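Local atomic coordinates of cytokinin riboside 5'-monophosphate phosphoribohydrolase (Corynebacterium glutamicum, PDB entry 5WQ3), a protein that belongs to the SLOG clan, alpha/beta proteins with a Rossmann-like parallel beta sheet packed between helices. Residues Pro84-Gly89 with Leu111-Asn116; Val167-Gly172 with Val197-Glu202; Gln54-Ala59 with Phe152-Thr157; Val71-Ser76 with Tyr101-Gly106; Gly75-Lys80 with Gly107-Met112. One frame throughout, in Å; residues are numbered along the deposited sequence.

Contact 1 (Pro84-Gly89 with Leu111-Asn116); sequences PYYKAG and LMEAPN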
# COMPACT_ATOMS: atom_id res chain seq x y z
N PRO C 84 -23.56 -31.49 44.99
CA PRO C 84 -23.63 -32.35 46.22
C PRO C 84 -22.69 -33.58 46.22
O PRO C 84 -22.08 -33.84 47.22
CB PRO C 84 -25.08 -32.81 46.30
CG PRO C 84 -25.84 -31.94 45.35
CD PRO C 84 -24.89 -31.29 44.38
N TYR C 85 -22.61 -34.33 45.12
CA TYR C 85 -21.66 -35.42 45.01
C TYR C 85 -20.26 -35.07 45.36
O TYR C 85 -19.56 -35.88 45.98
CB TYR C 85 -21.61 -35.96 43.61
CG TYR C 85 -22.88 -36.45 43.04
CD1 TYR C 85 -24.01 -36.71 43.82
CD2 TYR C 85 -22.97 -36.67 41.68
CE1 TYR C 85 -25.17 -37.20 43.25
CE2 TYR C 85 -24.12 -37.18 41.11
CZ TYR C 85 -25.22 -37.39 41.88
OH TYR C 85 -26.34 -37.88 41.24
N TYR C 86 -19.79 -33.90 44.92
CA TYR C 86 -18.45 -33.42 45.26
C TYR C 86 -18.34 -33.31 46.79
O TYR C 86 -17.37 -33.75 47.41
CB TYR C 86 -18.09 -32.09 44.59
CG TYR C 86 -16.61 -31.71 44.68
CD1 TYR C 86 -16.08 -31.22 45.86
CD2 TYR C 86 -15.75 -31.88 43.62
CE1 TYR C 86 -14.72 -30.87 45.96
CE2 TYR C 86 -14.38 -31.55 43.72
CZ TYR C 86 -13.87 -31.05 44.90
OH TYR C 86 -12.52 -30.72 45.04
N LYS C 87 -19.36 -32.73 47.41
CA LYS C 87 -19.29 -32.52 48.86
C LYS C 87 -19.29 -33.87 49.63
O LYS C 87 -18.53 -34.07 50.62
CB LYS C 87 -20.44 -31.63 49.32
CG LYS C 87 -20.46 -31.34 50.81
CD LYS C 87 -21.68 -30.46 51.14
CE LYS C 87 -22.18 -30.62 52.57
NZ LYS C 87 -21.56 -29.61 53.45
N ALA C 88 -20.12 -34.78 49.15
CA ALA C 88 -20.12 -36.16 49.62
C ALA C 88 -18.72 -36.82 49.47
O ALA C 88 -18.17 -37.39 50.42
CB ALA C 88 -21.20 -36.95 48.86
N GLY C 89 -18.12 -36.68 48.30
CA GLY C 89 -16.74 -37.21 48.09
C GLY C 89 -15.74 -36.68 49.10
O GLY C 89 -14.90 -37.43 49.55
N LEU C 111 -14.88 -35.97 40.93
CA LEU C 111 -15.08 -36.85 42.08
C LEU C 111 -13.90 -37.76 42.37
O LEU C 111 -13.97 -38.59 43.28
CB LEU C 111 -16.37 -37.63 41.94
CG LEU C 111 -17.60 -36.80 41.71
CD1 LEU C 111 -18.80 -37.70 41.66
CD2 LEU C 111 -17.77 -35.76 42.81
N MET C 112 -12.79 -37.59 41.63
CA MET C 112 -11.51 -38.09 42.11
C MET C 112 -10.82 -37.11 43.05
O MET C 112 -10.25 -37.50 44.08
CB MET C 112 -10.59 -38.39 40.94
CG MET C 112 -11.11 -39.48 40.00
SD MET C 112 -9.94 -39.69 38.64
CE MET C 112 -10.71 -38.57 37.47
N GLU C 113 -10.83 -35.82 42.71
CA GLU C 113 -10.22 -34.86 43.57
C GLU C 113 -10.93 -34.75 44.91
O GLU C 113 -10.30 -34.43 45.89
CB GLU C 113 -10.26 -33.48 42.92
CG GLU C 113 -9.69 -32.34 43.74
CD GLU C 113 -9.86 -31.03 43.07
OE1 GLU C 113 -11.03 -30.56 42.98
OE2 GLU C 113 -8.84 -30.50 42.60
N ALA C 114 -12.24 -34.90 44.95
CA ALA C 114 -12.98 -34.67 46.18
C ALA C 114 -12.48 -35.58 47.35
O ALA C 114 -12.16 -35.12 48.45
CB ALA C 114 -14.48 -34.83 45.93
N PRO C 115 -12.33 -36.88 47.08
CA PRO C 115 -11.94 -37.66 48.25
C PRO C 115 -10.49 -37.43 48.53
O PRO C 115 -10.09 -37.64 49.67
CB PRO C 115 -12.24 -39.14 47.83
CG PRO C 115 -12.63 -39.08 46.40
CD PRO C 115 -12.96 -37.68 46.02
N ASN C 116 -9.71 -36.96 47.55
CA ASN C 116 -8.25 -36.70 47.84
C ASN C 116 -8.20 -35.46 48.78
O ASN C 116 -7.47 -35.40 49.76
CB ASN C 116 -7.43 -36.40 46.58
CG ASN C 116 -7.08 -37.61 45.75
OD1 ASN C 116 -7.34 -37.63 44.55
ND2 ASN C 116 -6.43 -38.59 46.35

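Contact 2 (Val167-Gly172 with Val197-Glu202); sequences VCLPGG and VLIGTE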
# COMPACT_ATOMS: atom_id res chain seq x y z
N VAL C 167 -14.95 -48.01 46.54
CA VAL C 167 -16.15 -47.20 46.65
C VAL C 167 -16.35 -46.39 45.38
O VAL C 167 -15.49 -45.68 44.94
CB VAL C 167 -16.05 -46.21 47.81
CG1 VAL C 167 -17.32 -45.35 47.90
CG2 VAL C 167 -15.83 -46.96 49.08
N CYS C 168 -17.53 -46.49 44.79
CA CYS C 168 -17.80 -45.77 43.54
C CYS C 168 -18.83 -44.71 43.78
O CYS C 168 -20.00 -45.02 44.00
CB CYS C 168 -18.33 -46.75 42.50
SG CYS C 168 -17.15 -48.04 42.00
N LEU C 169 -18.37 -43.46 43.80
CA LEU C 169 -19.24 -42.32 43.63
C LEU C 169 -19.84 -42.35 42.22
O LEU C 169 -19.42 -43.15 41.32
CB LEU C 169 -18.53 -41.01 43.93
CG LEU C 169 -17.90 -40.77 45.33
CD1 LEU C 169 -16.84 -39.70 45.39
CD2 LEU C 169 -18.99 -40.39 46.32
N PRO C 170 -20.90 -41.56 42.01
CA PRO C 170 -21.47 -41.53 40.69
C PRO C 170 -20.44 -41.21 39.62
O PRO C 170 -19.53 -40.39 39.84
CB PRO C 170 -22.52 -40.41 40.78
CG PRO C 170 -22.97 -40.49 42.20
CD PRO C 170 -21.68 -40.72 42.95
N GLY C 171 -20.54 -41.91 38.49
CA GLY C 171 -19.65 -41.66 37.40
C GLY C 171 -20.05 -42.29 36.10
O GLY C 171 -21.04 -42.99 36.03
N GLY C 172 -19.18 -42.10 35.09
CA GLY C 172 -19.43 -42.57 33.76
C GLY C 172 -18.69 -43.86 33.48
O GLY C 172 -18.64 -44.75 34.31
N VAL C 197 -18.69 -50.66 47.46
CA VAL C 197 -19.80 -49.79 47.87
C VAL C 197 -20.15 -48.81 46.79
O VAL C 197 -19.22 -48.24 46.15
CB VAL C 197 -19.45 -48.96 49.11
CG1 VAL C 197 -20.69 -48.16 49.56
CG2 VAL C 197 -18.97 -49.86 50.22
N LEU C 198 -21.47 -48.63 46.53
CA LEU C 198 -21.91 -47.60 45.58
C LEU C 198 -22.61 -46.50 46.37
O LEU C 198 -23.48 -46.80 47.16
CB LEU C 198 -22.85 -48.17 44.43
CG LEU C 198 -22.47 -49.53 43.73
CD1 LEU C 198 -23.47 -49.93 42.69
CD2 LEU C 198 -21.10 -49.52 43.07
N ILE C 199 -22.25 -45.25 46.14
CA ILE C 199 -22.84 -44.10 46.79
C ILE C 199 -23.77 -43.35 45.87
O ILE C 199 -23.36 -42.91 44.85
CB ILE C 199 -21.77 -43.11 47.24
CG1 ILE C 199 -20.71 -43.79 48.08
CG2 ILE C 199 -22.39 -41.91 47.91
CD1 ILE C 199 -21.08 -44.17 49.47
N GLY C 200 -25.02 -43.17 46.28
CA GLY C 200 -25.99 -42.49 45.48
C GLY C 200 -27.04 -43.50 45.09
O GLY C 200 -26.91 -44.22 44.12
N THR C 201 -28.10 -43.56 45.88
CA THR C 201 -29.05 -44.63 45.73
C THR C 201 -29.86 -44.38 44.49
O THR C 201 -30.20 -45.27 43.79
CB THR C 201 -30.02 -44.74 46.91
OG1 THR C 201 -30.49 -43.45 47.26
CG2 THR C 201 -29.39 -45.43 48.07
N GLU C 202 -30.20 -43.13 44.27
CA GLU C 202 -31.01 -42.75 43.14
C GLU C 202 -30.21 -42.88 41.86
O GLU C 202 -30.71 -43.34 40.89
CB GLU C 202 -31.52 -41.34 43.30
CG GLU C 202 -32.90 -41.26 43.90
CD GLU C 202 -33.32 -39.85 44.24
OE1 GLU C 202 -33.22 -38.96 43.39
OE2 GLU C 202 -33.75 -39.63 45.38

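Contact 3 (Gln54-Ala59 with Phe152-Thr157); sequences QSEFVA and FFARKT. With EDO (1,2-ethanediol), chain L.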
# COMPACT_ATOMS: atom_id res chain seq x y z
N GLN C 54 7.20 -52.89 31.43
CA GLN C 54 7.90 -53.44 32.56
C GLN C 54 8.25 -52.34 33.51
O GLN C 54 8.16 -52.47 34.71
CB GLN C 54 9.21 -54.18 32.11
CG GLN C 54 9.87 -54.81 33.31
CD GLN C 54 11.14 -55.64 33.05
OE1 GLN C 54 12.24 -55.18 33.28
NE2 GLN C 54 10.97 -56.88 32.62
N SER C 55 8.62 -51.23 32.99
CA SER C 55 9.06 -50.07 33.77
C SER C 55 7.95 -49.54 34.65
O SER C 55 8.18 -49.15 35.79
CB SER C 55 9.55 -48.96 32.80
OG SER C 55 10.18 -47.89 33.46
N GLU C 56 6.75 -49.51 34.11
CA GLU C 56 5.64 -49.00 34.85
C GLU C 56 5.21 -49.94 35.98
O GLU C 56 4.89 -49.43 37.07
CB GLU C 56 4.47 -48.76 33.91
CG GLU C 56 4.70 -47.52 33.12
CD GLU C 56 3.39 -46.79 32.75
OE1 GLU C 56 2.25 -47.37 32.78
OE2 GLU C 56 3.57 -45.64 32.35
N PHE C 57 5.24 -51.28 35.74
CA PHE C 57 4.97 -52.22 36.79
C PHE C 57 6.01 -52.11 37.86
O PHE C 57 5.70 -52.08 39.02
CB PHE C 57 4.81 -53.67 36.30
CG PHE C 57 3.49 -53.93 35.61
CD1 PHE C 57 2.32 -54.13 36.38
CD2 PHE C 57 3.38 -53.94 34.25
CE1 PHE C 57 1.11 -54.38 35.77
CE2 PHE C 57 2.13 -54.16 33.62
CZ PHE C 57 1.00 -54.36 34.39
N VAL C 58 7.28 -52.10 37.47
CA VAL C 58 8.32 -51.98 38.46
C VAL C 58 8.19 -50.75 39.34
O VAL C 58 8.16 -50.86 40.55
CB VAL C 58 9.73 -52.06 37.80
CG1 VAL C 58 10.80 -51.74 38.81
CG2 VAL C 58 9.94 -53.39 37.17
N ALA C 59 8.04 -49.57 38.76
CA ALA C 59 7.89 -48.30 39.49
C ALA C 59 6.65 -48.26 40.38
O ALA C 59 6.67 -47.68 41.50
CB ALA C 59 7.82 -47.12 38.50
N PHE C 152 -3.06 -47.86 30.79
CA PHE C 152 -4.30 -48.08 31.54
C PHE C 152 -4.27 -49.39 32.32
O PHE C 152 -4.63 -49.46 33.48
CB PHE C 152 -5.42 -48.07 30.49
CG PHE C 152 -6.73 -47.63 30.98
CD1 PHE C 152 -6.97 -46.29 31.25
CD2 PHE C 152 -7.79 -48.55 31.12
CE1 PHE C 152 -8.22 -45.86 31.72
CE2 PHE C 152 -9.05 -48.13 31.56
CZ PHE C 152 -9.26 -46.79 31.87
N PHE C 153 -3.72 -50.43 31.72
CA PHE C 153 -3.73 -51.75 32.34
C PHE C 153 -2.79 -51.87 33.53
O PHE C 153 -3.11 -52.58 34.46
CB PHE C 153 -3.50 -52.89 31.35
CG PHE C 153 -2.30 -52.72 30.48
CD1 PHE C 153 -2.39 -52.00 29.27
CD2 PHE C 153 -1.08 -53.25 30.84
CE1 PHE C 153 -1.29 -51.85 28.46
CE2 PHE C 153 0.03 -53.08 30.04
CZ PHE C 153 -0.07 -52.39 28.84
N ALA C 154 -1.66 -51.17 33.50
CA ALA C 154 -0.83 -51.11 34.68
C ALA C 154 -1.46 -50.36 35.81
O ALA C 154 -1.37 -50.76 36.98
CB ALA C 154 0.49 -50.48 34.38
N ARG C 155 -2.00 -49.21 35.50
CA ARG C 155 -2.66 -48.44 36.50
C ARG C 155 -3.79 -49.26 37.19
O ARG C 155 -3.90 -49.22 38.42
CB ARG C 155 -3.23 -47.23 35.87
CG ARG C 155 -3.82 -46.30 36.85
CD ARG C 155 -5.01 -45.78 36.11
NE ARG C 155 -5.31 -44.46 36.51
CZ ARG C 155 -6.38 -43.84 36.10
NH1 ARG C 155 -7.24 -44.42 35.30
NH2 ARG C 155 -6.60 -42.66 36.54
N LYS C 156 -4.59 -50.00 36.42
CA LYS C 156 -5.73 -50.77 36.99
C LYS C 156 -5.25 -51.90 37.90
O LYS C 156 -5.90 -52.22 38.88
CB LYS C 156 -6.64 -51.35 35.89
CG LYS C 156 -7.59 -50.39 35.15
CD LYS C 156 -8.12 -51.11 33.88
CE LYS C 156 -9.60 -50.83 33.58
NZ LYS C 156 -10.20 -51.83 32.63
N THR C 157 -4.11 -52.53 37.59
CA THR C 157 -3.56 -53.49 38.46
C THR C 157 -3.24 -52.88 39.86
O THR C 157 -3.43 -53.57 40.86
CB THR C 157 -2.24 -54.05 37.85
OG1 THR C 157 -2.57 -54.60 36.57
CG2 THR C 157 -1.70 -55.14 38.65
C1 EDO L . -6.22 -55.20 36.45
O1 EDO L . -5.45 -56.34 36.75
C2 EDO L . -7.30 -55.63 35.49
O2 EDO L . -7.08 -54.96 34.26

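Contact 4 (Val71-Ser76 with Tyr101-Gly106); sequences VTVFGS and YAVVTG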
# COMPACT_ATOMS: atom_id res chain seq x y z
N VAL C 71 -8.41 -47.73 50.67
CA VAL C 71 -9.59 -47.80 49.87
C VAL C 71 -9.38 -46.98 48.60
O VAL C 71 -8.93 -45.86 48.68
CB VAL C 71 -10.78 -47.23 50.65
CG1 VAL C 71 -12.05 -47.32 49.80
CG2 VAL C 71 -10.93 -48.03 51.93
N THR C 72 -9.79 -47.53 47.47
CA THR C 72 -9.85 -46.81 46.22
C THR C 72 -11.23 -46.22 46.03
O THR C 72 -12.21 -46.88 46.17
CB THR C 72 -9.50 -47.68 44.97
OG1 THR C 72 -8.23 -48.25 45.09
CG2 THR C 72 -9.51 -46.84 43.73
N VAL C 73 -11.27 -44.95 45.69
CA VAL C 73 -12.58 -44.26 45.37
C VAL C 73 -12.53 -43.78 43.89
O VAL C 73 -11.55 -43.19 43.46
CB VAL C 73 -12.83 -43.03 46.29
CG1 VAL C 73 -14.24 -42.45 46.08
CG2 VAL C 73 -12.64 -43.45 47.73
N PHE C 74 -13.60 -44.03 43.15
CA PHE C 74 -13.75 -43.72 41.75
C PHE C 74 -15.01 -42.85 41.68
O PHE C 74 -15.86 -42.93 42.58
CB PHE C 74 -14.02 -44.98 40.89
CG PHE C 74 -12.88 -45.89 40.82
CD1 PHE C 74 -11.73 -45.49 40.20
CD2 PHE C 74 -12.89 -47.11 41.53
CE1 PHE C 74 -10.62 -46.30 40.17
CE2 PHE C 74 -11.77 -47.92 41.56
CZ PHE C 74 -10.64 -47.52 40.85
N GLY C 75 -15.07 -42.03 40.65
CA GLY C 75 -16.27 -41.26 40.30
C GLY C 75 -15.92 -40.27 39.22
O GLY C 75 -14.72 -40.09 38.92
N SER C 76 -16.94 -39.61 38.67
CA SER C 76 -16.84 -38.78 37.44
C SER C 76 -15.84 -37.64 37.57
O SER C 76 -15.88 -36.87 38.55
CB SER C 76 -18.19 -38.14 37.10
OG SER C 76 -18.08 -37.21 36.01
N TYR C 101 -7.80 -45.45 57.02
CA TYR C 101 -7.50 -45.89 55.60
C TYR C 101 -6.78 -44.81 54.82
O TYR C 101 -7.06 -43.65 54.95
CB TYR C 101 -8.79 -46.29 54.85
CG TYR C 101 -9.37 -47.59 55.36
CD1 TYR C 101 -8.89 -48.80 54.90
CD2 TYR C 101 -10.40 -47.60 56.30
CE1 TYR C 101 -9.42 -49.99 55.32
CE2 TYR C 101 -10.92 -48.76 56.76
CZ TYR C 101 -10.42 -49.96 56.30
OH TYR C 101 -10.96 -51.12 56.73
N ALA C 102 -5.80 -45.19 54.04
CA ALA C 102 -5.36 -44.36 52.90
C ALA C 102 -6.46 -44.31 51.85
O ALA C 102 -7.24 -45.23 51.74
CB ALA C 102 -4.08 -44.92 52.27
N VAL C 103 -6.55 -43.20 51.11
CA VAL C 103 -7.55 -43.00 50.11
C VAL C 103 -6.81 -42.85 48.79
O VAL C 103 -5.95 -41.96 48.68
CB VAL C 103 -8.35 -41.75 50.41
CG1 VAL C 103 -9.23 -41.34 49.25
CG2 VAL C 103 -9.15 -41.97 51.69
N VAL C 104 -7.09 -43.75 47.87
CA VAL C 104 -6.47 -43.84 46.57
C VAL C 104 -7.49 -43.49 45.50
O VAL C 104 -8.63 -44.04 45.51
CB VAL C 104 -6.02 -45.26 46.29
CG1 VAL C 104 -5.26 -45.39 44.97
CG2 VAL C 104 -5.17 -45.74 47.43
N THR C 105 -7.09 -42.59 44.56
CA THR C 105 -7.96 -42.25 43.42
C THR C 105 -7.19 -42.30 42.12
O THR C 105 -5.98 -42.36 42.14
CB THR C 105 -8.47 -40.83 43.50
OG1 THR C 105 -7.35 -39.91 43.45
CG2 THR C 105 -9.25 -40.64 44.73
N GLY C 106 -7.89 -42.14 41.00
CA GLY C 106 -7.24 -41.83 39.73
C GLY C 106 -6.51 -40.49 39.60
O GLY C 106 -5.96 -40.22 38.53
O HOH W 1 -10.60 -42.34 41.05

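Contact 5 (Gly75-Lys80 with Gly107-Met112); sequences GSARIK and GGPGLM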
# COMPACT_ATOMS: atom_id res chain seq x y z
N GLY C 75 -15.07 -42.03 40.65
CA GLY C 75 -16.27 -41.26 40.30
C GLY C 75 -15.92 -40.27 39.22
O GLY C 75 -14.72 -40.09 38.92
N SER C 76 -16.94 -39.61 38.67
CA SER C 76 -16.84 -38.78 37.44
C SER C 76 -15.84 -37.64 37.57
O SER C 76 -15.88 -36.87 38.55
CB SER C 76 -18.19 -38.14 37.10
OG SER C 76 -18.08 -37.21 36.01
N ALA C 77 -14.98 -37.53 36.58
CA ALA C 77 -14.00 -36.40 36.47
C ALA C 77 -14.72 -35.08 36.18
O ALA C 77 -14.17 -34.05 36.36
CB ALA C 77 -12.99 -36.66 35.37
N ARG C 78 -16.00 -35.12 35.83
CA ARG C 78 -16.60 -33.94 35.30
C ARG C 78 -17.37 -33.14 36.29
O ARG C 78 -17.74 -32.02 35.97
CB ARG C 78 -17.55 -34.31 34.18
CG ARG C 78 -16.86 -34.97 33.03
CD ARG C 78 -17.89 -35.51 32.08
NE ARG C 78 -17.19 -36.15 30.97
CZ ARG C 78 -17.67 -36.26 29.73
NH1 ARG C 78 -18.88 -35.80 29.39
NH2 ARG C 78 -16.95 -36.86 28.82
N ILE C 79 -17.66 -33.69 37.47
CA ILE C 79 -18.53 -33.00 38.39
C ILE C 79 -17.71 -31.90 39.04
O ILE C 79 -16.54 -32.07 39.31
CB ILE C 79 -19.10 -34.01 39.40
CG1 ILE C 79 -19.94 -35.07 38.67
CG2 ILE C 79 -19.79 -33.25 40.52
CD1 ILE C 79 -21.44 -34.74 38.43
N LYS C 80 -18.31 -30.74 39.27
CA LYS C 80 -17.61 -29.63 39.90
C LYS C 80 -17.82 -29.53 41.41
O LYS C 80 -18.72 -30.17 42.00
CB LYS C 80 -18.06 -28.32 39.27
CG LYS C 80 -17.65 -28.12 37.83
CD LYS C 80 -18.69 -27.21 37.19
CE LYS C 80 -18.10 -26.31 36.11
NZ LYS C 80 -19.11 -25.31 35.67
N GLY C 107 -6.53 -39.66 40.65
CA GLY C 107 -5.73 -38.42 40.72
C GLY C 107 -6.14 -37.26 39.79
O GLY C 107 -5.44 -36.33 39.69
N GLY C 108 -7.30 -37.33 39.17
CA GLY C 108 -7.84 -36.31 38.36
C GLY C 108 -8.84 -35.40 39.07
O GLY C 108 -8.88 -35.32 40.28
N PRO C 109 -9.61 -34.65 38.28
CA PRO C 109 -10.50 -33.63 38.85
C PRO C 109 -11.87 -34.22 39.29
O PRO C 109 -12.06 -35.42 39.27
CB PRO C 109 -10.66 -32.64 37.65
CG PRO C 109 -10.50 -33.51 36.42
CD PRO C 109 -9.50 -34.57 36.80
N GLY C 110 -12.83 -33.37 39.69
CA GLY C 110 -14.19 -33.85 39.94
C GLY C 110 -14.28 -34.80 41.13
O GLY C 110 -13.73 -34.51 42.25
N LEU C 111 -14.88 -35.97 40.93
CA LEU C 111 -15.08 -36.85 42.08
C LEU C 111 -13.90 -37.76 42.37
O LEU C 111 -13.97 -38.59 43.28
CB LEU C 111 -16.37 -37.63 41.94
CG LEU C 111 -17.60 -36.80 41.71
CD1 LEU C 111 -18.80 -37.70 41.66
CD2 LEU C 111 -17.77 -35.76 42.81
N MET C 112 -12.79 -37.59 41.63
CA MET C 112 -11.51 -38.09 42.11
C MET C 112 -10.82 -37.11 43.05
O MET C 112 -10.25 -37.50 44.08
CB MET C 112 -10.59 -38.39 40.94
CG MET C 112 -11.11 -39.48 40.00
SD MET C 112 -9.94 -39.69 38.64
CE MET C 112 -10.71 -38.57 37.47

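Contact 1 (Pro84-Gly89 with Leu111-Asn116)
Y86 sets CG anti to its backbone N (chi1 -167°), and E113 does the same (chi1 178°) with the rest of its chain extended, so that ring and carboxylate reach across the gap between two helices and meet at their polar ends. Y86 OH donates a short hydrogen bond of 2.5 Å to E113 OE1. That oxygen lies at the ring edge, in the ring plane, while the hydroxyl approaches from above the carboxylate plane; the two flat groups are turned 82° from each other. A114 covers one face of the same ring. Its CB stands over the centre, 3.7 Å from the ring centroid, in a CH-pi contact. Alanine suits the place because its single methyl must fit under the ring and also beside the backbone, where A114 CB is 3.4 Å from Y86 O. In the Rossmann-like fold each of these helices follows a parallel strand, and helices 84-98 and 113-121 lie side by side against the same face of the sheet, the one that carries V103. Their backbones come close at G89 and P115, where the CA atoms are 4.8 Å apart and P115 CA makes a C-H...O contact of 3.2 Å with G89 O. Glycine fits here because a side chain would run into A114. P115 turns to the strand below, packing on V103 and T105. L111 packs its branched tip against the backbone at the start of helix 84-98: L111 CD2 rests 3.5 Å from Y86 N, and L111 CD1 lies 3.8 Å from Y85 CB, while the Y85 ring leads off toward P170.

Contact 2 (Val167-Gly172 with Val197-Glu202)
Strands 166-168 and 196-199 are the two parallel neighbours of a beta-alpha-beta unit whose connecting helix is 173-188, and V167 pairs with V197, C168 with L198. The backbone of C168 supplies both rungs. C168 N donates to V197 O at 2.8 Å, nearly along the C=O axis, and I199 N donates to C168 O at 3.1 Å with an almost straight N-H...O angle of 172°. One residue thus bonds to two residues placed before and after its partner, the staggered ladder of parallel strands. On the face bearing V167 and V197, beta-branched side chains suit the extended backbone and build a tight apolar layer. V167 CG1 meets I199 CG1 at 3.7 Å, their side chains crossing, whereas L169 runs alongside I199 and brings CD2 to 4.0 Å from I199 CB. Helices 84-98 and 235-246 cover this layer. C168 and L198 turn to the other face, where W204 of helix 201-216 touches both. Beyond the ladder the two segments diverge: P170 packs against the carbonyl, CD 3.4 Å from I199 O. G200 has a positive phi of 114°, a conformation that suits glycine, and stands at the N-cap of helix 201-216; G172 holds the same position before helix 173-188. The sequence from P170 opens the PGGxGT motif characteristic of LOG-type proteins, set where a Rossmann-like strand gives way to its helix.

Contact 3 (Gln54-Ala59 with Phe152-Thr157)
F57 lays its ring over A154, joining two surface helices, 46-64 and 152-162, that run side by side in nearly the same direction beside strand 145-149 of the Rossmann-like sheet. The axes of segments 54-59 and 152-157 approach to 9.8 Å and are inclined by 19°. With CG anti to the carbonyl carbon (chi1 -75°), the F57 ring extends across this gap and spans it with its far end. A154 CB lies over one face, displaced toward the rim, 4.1 Å from the F57 ring centroid in a CH-pi contact; a residue as small as alanine lets the ring come so near the helix that F57 CZ is 3.7 Å from A154 CA. F153 flanks the tip, and F57 CZ meets the edge of the F153 ring at CD2, 4.3 Å away. E56 OE1 passes 3.9 Å from A154 CB, but its carboxylate is held by the backbone N-H groups of R150 and Y151. T157 crosses F57 at about a right angle, its OG1 in the ring plane at the edge. That hydroxyl is turned back on its own helix, donating to F153 O at 3.0 Å, and it accepts a weak bond of 3.4 Å from O1 of 1,2-ethanediol.

Contact 4 (Val71-Ser76 with Tyr101-Gly106)
The ring of Y101 receives V71 CG2 obliquely: the methyl is 4.1 Å from the ring centroid and 29° off its normal, an off-centre CH-pi contact closest at Y101 CD1. K69 makes a cation-pi contact with the same ring, and the phenol oxygen is hydrogen-bonded to H246. The other flat group, F74, makes no close contact across the pair; its ring meets those of F166 and F159 edge to face. Between these ends run parallel strands 70-74 and 102-105, neighbours in a beta-alpha-beta unit completed by helix 84-98. V71 N donates to A102 O at 3.0 Å, V104 N to V71 O at 2.9 Å and V73 N to V104 O at 2.8 Å, so V71 uses both its backbone groups on the partner strand. The axes of segments 71-74 and 102-105 are inclined by 38°. Valines suit the extended chain and make much of its surface apolar: V71, V73 and V103 gather on one face, with V73 CG2 4.3 Å from V103 CG1, under helix 84-98. T72 and V104 share the other, where T72 CG2 sits 3.4 Å from V104 O and T72 OG1 is hydrogen-bonded to S163. T105 OG1 takes the position between its own N and carbonyl carbon (chi1 63°), from which it hydrogen-bonds N116 OD1. Past V73 the strands part, and a water replaces the next direct rung, donating to V73 O at 2.7 Å and accepting from G106 N at the same distance. The bonds across the pair are thus direct where the strands are close and water-mediated where they spread, so these buried groups are satisfied.

Contact 5 (Gly75-Lys80 with Gly107-Met112)
L111 is the main bump here: its CB and CG press into a hollow walled by G75, S76 and I79, with L111 CB 3.8 Å from G75 C and L111 CG 3.9 Å from I79 CB. The hollow exists because G75 has no side chain; any CB there would collide with L111. I79 crosses L111 obliquely; its CB, CG1 and CG2 methyl close the wall, while the end of the chain leads away. The backbone locks this fit, L111 N donating to S76 O at 2.7 Å in a nearly straight bond. At G110, at positive phi inside a type II' turn from P109 to M112, the bumps come from the other segment: the carbonyl oxygens of S76, A77 and I79 crowd against the bare glycine, whose CA makes a C-H...O contact of 3.0 Å with I79 O; only glycine fits against them so closely. The small A77 forms the third fit. Its CB sits between P109 CG and the M112 methyl, which lies 3.6 Å from A77 CB because the M112 chain bends at its last torsion (chi3 -93°). S76 braces its own loop, its OG accepting from R78 N at 3.0 Å in an ST turn. Two loops meeting after neighbouring parallel strands mark the carboxyl edge of a Rossmann-like sheet, and a glycine-rich loop of this kind, GGGPGLM here, is consistent with a LOG-type protein.

In the fold
Contact 4 lies nearest the middle of the chain, about 5 Å from its centre, and the others spread from it. Its strand 70-74 adjoins strand 166-168 of contact 2, L169 N donating to F74 O, so the two belong to one sheet, their centres about 12 Å apart. Contact 5 follows directly on the ends of the contact 4 strands and shares L111 and M112 with contact 1, whose centre is about 7 Å away. P170 of contact 2 joins this cluster: its O hydrogen-bonds S76 N and touches L111 CD1. Contact 3 stands apart, about 26 Å between centres from contacts 1 and 2, linked to contact 4 by a weak R155 NH2 to G106 O bond. The 1,2-ethanediol at contact 3 probably comes from the crystallisation liquor.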